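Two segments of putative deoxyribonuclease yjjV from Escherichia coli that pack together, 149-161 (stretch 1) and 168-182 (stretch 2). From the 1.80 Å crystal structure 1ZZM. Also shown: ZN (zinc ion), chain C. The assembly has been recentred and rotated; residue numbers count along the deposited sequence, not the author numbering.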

# COMPACT_ATOMS: atom_id res chain seq x y z
N ASP A 149 -2.23 18.13 5.79
CA ASP A 149 -1.11 18.51 4.93
C ASP A 149 0.24 17.89 5.30
O ASP A 149 1.14 18.54 5.82
N LEU A 150 0.37 16.60 5.01
CA LEU A 150 1.61 15.89 5.30
C LEU A 150 2.60 16.21 4.20
O LEU A 150 2.32 15.96 3.03
N PRO A 151 3.78 16.75 4.54
CA PRO A 151 4.80 17.09 3.55
C PRO A 151 5.19 15.92 2.64
O PRO A 151 5.44 16.10 1.45
N ARG A 152 5.23 14.71 3.20
CA ARG A 152 5.64 13.55 2.40
C ARG A 152 4.53 12.77 1.76
O ARG A 152 4.79 11.77 1.09
N THR A 153 3.31 13.26 1.94
CA THR A 153 2.09 12.62 1.48
C THR A 153 2.12 11.09 1.61
O THR A 153 2.35 10.60 2.71
N GLY A 154 1.84 10.38 0.52
CA GLY A 154 1.77 8.93 0.59
C GLY A 154 1.04 8.33 -0.60
O GLY A 154 0.99 8.93 -1.68
N VAL A 155 0.49 7.14 -0.41
CA VAL A 155 -0.23 6.42 -1.47
C VAL A 155 -1.58 5.93 -0.94
O VAL A 155 -1.67 5.49 0.22
N VAL A 156 -2.62 6.06 -1.74
CA VAL A 156 -3.91 5.49 -1.36
C VAL A 156 -3.83 4.15 -2.08
O VAL A 156 -3.98 4.05 -3.30
N HIS A 157 -3.56 3.09 -1.32
CA HIS A 157 -3.36 1.77 -1.92
C HIS A 157 -4.64 1.08 -2.42
O HIS A 157 -5.75 1.44 -2.02
N GLY A 158 -4.45 0.11 -3.32
CA GLY A 158 -5.55 -0.70 -3.83
C GLY A 158 -6.76 0.11 -4.23
O GLY A 158 -7.88 -0.30 -4.01
N PHE A 159 -6.52 1.24 -4.86
CA PHE A 159 -7.60 2.12 -5.23
C PHE A 159 -8.69 1.56 -6.13
O PHE A 159 -8.42 0.91 -7.15
N SER A 160 -9.93 1.80 -5.73
CA SER A 160 -11.07 1.45 -6.56
C SER A 160 -12.05 2.56 -6.30
O SER A 160 -12.36 2.85 -5.15
N GLY A 161 -12.52 3.21 -7.35
CA GLY A 161 -13.45 4.30 -7.13
C GLY A 161 -13.58 5.16 -8.35
O GLY A 161 -13.21 4.73 -9.42
N ARG A 168 -8.70 13.85 -6.95
CA ARG A 168 -8.60 14.64 -5.72
C ARG A 168 -7.39 14.19 -4.89
O ARG A 168 -6.71 15.01 -4.30
N PHE A 169 -7.14 12.88 -4.84
CA PHE A 169 -5.98 12.40 -4.08
C PHE A 169 -4.69 12.86 -4.78
O PHE A 169 -3.74 13.31 -4.13
N VAL A 170 -4.67 12.75 -6.10
CA VAL A 170 -3.48 13.13 -6.87
C VAL A 170 -3.21 14.64 -6.70
O VAL A 170 -2.04 15.06 -6.56
N GLN A 171 -4.28 15.43 -6.68
CA GLN A 171 -4.13 16.88 -6.53
C GLN A 171 -3.66 17.24 -5.12
O GLN A 171 -3.09 18.32 -4.91
N LEU A 172 -3.85 16.34 -4.16
CA LEU A 172 -3.35 16.57 -2.80
C LEU A 172 -1.89 16.06 -2.69
O LEU A 172 -1.27 16.13 -1.63
N GLY A 173 -1.38 15.52 -3.80
CA GLY A 173 -0.01 15.03 -3.85
C GLY A 173 0.18 13.56 -3.53
O GLY A 173 1.30 13.08 -3.38
N TYR A 174 -0.93 12.84 -3.42
CA TYR A 174 -0.87 11.40 -3.10
C TYR A 174 -0.78 10.54 -4.34
O TYR A 174 -1.19 10.96 -5.44
N LYS A 175 -0.20 9.35 -4.17
CA LYS A 175 -0.10 8.41 -5.27
C LYS A 175 -1.28 7.47 -5.19
O LYS A 175 -2.00 7.44 -4.18
N ILE A 176 -1.45 6.67 -6.25
CA ILE A 176 -2.58 5.74 -6.38
C ILE A 176 -2.01 4.33 -6.59
O ILE A 176 -1.29 4.07 -7.55
N GLY A 177 -2.37 3.40 -5.70
CA GLY A 177 -1.86 2.04 -5.82
C GLY A 177 -2.69 1.22 -6.80
O GLY A 177 -3.91 1.12 -6.68
N VAL A 178 -2.02 0.65 -7.78
CA VAL A 178 -2.68 -0.13 -8.82
C VAL A 178 -2.44 -1.61 -8.55
O VAL A 178 -1.30 -2.09 -8.63
N GLY A 179 -3.54 -2.31 -8.27
CA GLY A 179 -3.49 -3.73 -7.98
C GLY A 179 -4.52 -4.52 -8.77
O GLY A 179 -5.03 -4.06 -9.81
N GLY A 180 -4.88 -5.69 -8.23
CA GLY A 180 -5.80 -6.61 -8.90
C GLY A 180 -7.14 -6.09 -9.36
O GLY A 180 -7.81 -6.70 -10.21
N THR A 181 -7.54 -4.95 -8.80
CA THR A 181 -8.81 -4.34 -9.17
C THR A 181 -8.91 -4.09 -10.66
O THR A 181 -10.00 -4.22 -11.25
N ILE A 182 -7.80 -3.75 -11.30
CA ILE A 182 -7.88 -3.45 -12.72
C ILE A 182 -8.04 -4.67 -13.63
O ILE A 182 -8.18 -4.50 -14.83

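Two aromatic rings of stretch 2 each receive an aliphatic carbon of stretch 1 squarely on a face. T153 CB lies 3.6 Å from the centroid of the Y174 ring, 12° off its normal, and V156 CG2 lies 3.6 Å from the centroid of the F169 ring, only 4° off. Both are CH-pi contacts.

The backbones run as a parallel pairing in which V155 is bridged with K175 and V156 with I176. Its ladder is K175 N to G154 O (2.8 Å), V156 N to K175 O (2.9 Å) and G177 N to V156 O (3.0 Å), with N-H...O angles of 169-172°. The alternation puts V156 (t) and I176 (m, m) on one face of the sheet, V155 (p) and K175 on the other; V155 CB and K175 CB are 4.1 Å apart, and the lysine then leads away to a partner elsewhere in the structure.

On the V156 face, F159 (t, chi2 85°) points toward stretch 2. Its CB meets I176 CG2 at 3.5 Å, while its CE1 approaches CE2 of F169 (m) at 4.1 Å, an edge contact for both rings.

G177 leaves room where the backbones come close, its CA 4.2 Å from H157 CA: an ideal CB there would stand 3.0 Å from H157 CA, a clash. H157 turns its CB away, and its NE2 binds zinc at 2.1 Å, alongside waters 3 and 4.

Polar links sit at both ends of the contact. T153 (p) brings OG1 to 2.8 Å from G173 O. Water 1 joins Y174 OH (2.6 Å) to L150 N (3.0 Å), beside the contact of L150 CD1 with Y174 OH at 3.7 Å. Beyond the ladder, F159 N bonds to G177 O at 3.2 Å, and water 2 donates to F159 O (2.9 Å) and G177 O (2.8 Å) while accepting from G179 N (3.1 Å). T181 (m) points toward stretch 1, its CG2 3.8 Å from S160 OG.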

# COMPACT_ATOMS: atom_id res chain seq x y z
CB ASP A 149 -1.04 20.05 4.98
CG ASP A 149 0.02 20.63 4.09
OD1 ASP A 149 0.33 20.06 3.01
OD2 ASP A 149 0.55 21.68 4.48
CB LEU A 150 1.37 14.37 5.33
CG LEU A 150 0.59 13.81 6.51
CD1 LEU A 150 -0.85 14.25 6.41
CD2 LEU A 150 0.71 12.27 6.52
CB PRO A 151 5.98 17.53 4.41
CG PRO A 151 5.35 18.11 5.58
CD PRO A 151 4.22 17.15 5.89
CB ARG A 152 6.45 12.59 3.26
CG ARG A 152 7.63 13.23 3.91
CD ARG A 152 8.70 13.55 2.88
NE ARG A 152 9.88 14.03 3.57
CZ ARG A 152 11.07 14.23 3.01
NH1 ARG A 152 11.25 14.00 1.71
NH2 ARG A 152 12.07 14.67 3.76
CB THR A 153 1.67 13.08 0.04
OG1 THR A 153 2.65 12.68 -0.93
CG2 THR A 153 1.50 14.63 0.04
CB VAL A 155 0.58 5.15 -1.97
CG1 VAL A 155 1.01 4.27 -0.78
CG2 VAL A 155 -0.27 4.32 -2.94
CB VAL A 156 -5.10 6.29 -1.88
CG1 VAL A 156 -6.41 5.50 -1.56
CG2 VAL A 156 -5.13 7.64 -1.14
CB HIS A 157 -2.63 0.88 -0.92
CG HIS A 157 -3.49 -0.19 -0.31
ND1 HIS A 157 -3.77 -1.38 -0.95
CD2 HIS A 157 -4.18 -0.21 0.85
CE1 HIS A 157 -4.60 -2.09 -0.21
NE2 HIS A 157 -4.87 -1.41 0.89
CB PHE A 159 -7.05 3.38 -5.92
CG PHE A 159 -8.13 4.39 -6.27
CD1 PHE A 159 -8.57 5.31 -5.32
CD2 PHE A 159 -8.74 4.37 -7.52
CE1 PHE A 159 -9.61 6.20 -5.62
CE2 PHE A 159 -9.78 5.25 -7.82
CZ PHE A 159 -10.22 6.17 -6.86
CB SER A 160 -11.72 0.12 -6.18
OG SER A 160 -12.84 -0.07 -7.05
CB ARG A 168 -9.86 14.52 -4.87
CG ARG A 168 -9.85 15.42 -3.62
CD ARG A 168 -11.18 15.24 -2.91
NE ARG A 168 -11.34 16.02 -1.69
CZ ARG A 168 -12.39 15.92 -0.88
NH1 ARG A 168 -13.37 15.08 -1.18
NH2 ARG A 168 -12.45 16.63 0.23
CB PHE A 169 -5.98 10.87 -4.02
CG PHE A 169 -6.97 10.29 -3.03
CD1 PHE A 169 -7.09 10.81 -1.74
CD2 PHE A 169 -7.76 9.19 -3.38
CE1 PHE A 169 -7.97 10.25 -0.83
CE2 PHE A 169 -8.65 8.62 -2.47
CZ PHE A 169 -8.75 9.15 -1.19
CB VAL A 170 -3.69 12.79 -8.37
CG1 VAL A 170 -2.54 13.32 -9.23
CG2 VAL A 170 -3.77 11.27 -8.53
CB GLN A 171 -5.44 17.57 -6.95
CG GLN A 171 -5.66 17.36 -8.48
CD GLN A 171 -7.06 17.70 -9.01
OE1 GLN A 171 -8.03 17.87 -8.26
NE2 GLN A 171 -7.17 17.76 -10.35
CB LEU A 172 -4.24 15.86 -1.76
CG LEU A 172 -5.58 16.58 -1.62
CD1 LEU A 172 -6.53 15.77 -0.69
CD2 LEU A 172 -5.32 17.97 -1.06
CB TYR A 174 -2.11 11.00 -2.29
CG TYR A 174 -2.01 11.53 -0.88
CD1 TYR A 174 -1.49 10.74 0.15
CD2 TYR A 174 -2.29 12.87 -0.61
CE1 TYR A 174 -1.23 11.27 1.41
CE2 TYR A 174 -2.03 13.42 0.63
CZ TYR A 174 -1.50 12.61 1.63
OH TYR A 174 -1.20 13.17 2.85
CB LYS A 175 1.19 7.63 -5.20
CG LYS A 175 2.28 8.18 -6.08
CD LYS A 175 2.83 9.46 -5.60
CE LYS A 175 4.26 9.67 -6.18
NZ LYS A 175 4.32 10.75 -7.23
CB ILE A 176 -3.48 6.11 -7.62
CG1 ILE A 176 -4.10 7.51 -7.46
CG2 ILE A 176 -4.59 5.06 -7.84
CD1 ILE A 176 -4.95 7.75 -6.18
CB VAL A 178 -2.13 0.18 -10.24
CG1 VAL A 178 -2.94 -0.57 -11.28
CG2 VAL A 178 -2.20 1.67 -10.54
CB THR A 181 -9.02 -3.00 -8.45
OG1 THR A 181 -9.02 -3.22 -7.03
CG2 THR A 181 -10.35 -2.35 -8.89
CB ILE A 182 -6.68 -2.62 -13.24
CG1 ILE A 182 -5.35 -3.35 -13.07
CG2 ILE A 182 -6.65 -1.28 -12.51
CD1 ILE A 182 -5.30 -4.74 -13.62
ZN ZN C . -5.80 -2.15 2.61
O HOH W 1 -1.85 15.71 3.20
O HOH W 2 -5.95 -0.50 -7.60
O HOH W 3 -5.14 -3.95 3.30
O HOH W 4 -7.27 -3.54 1.27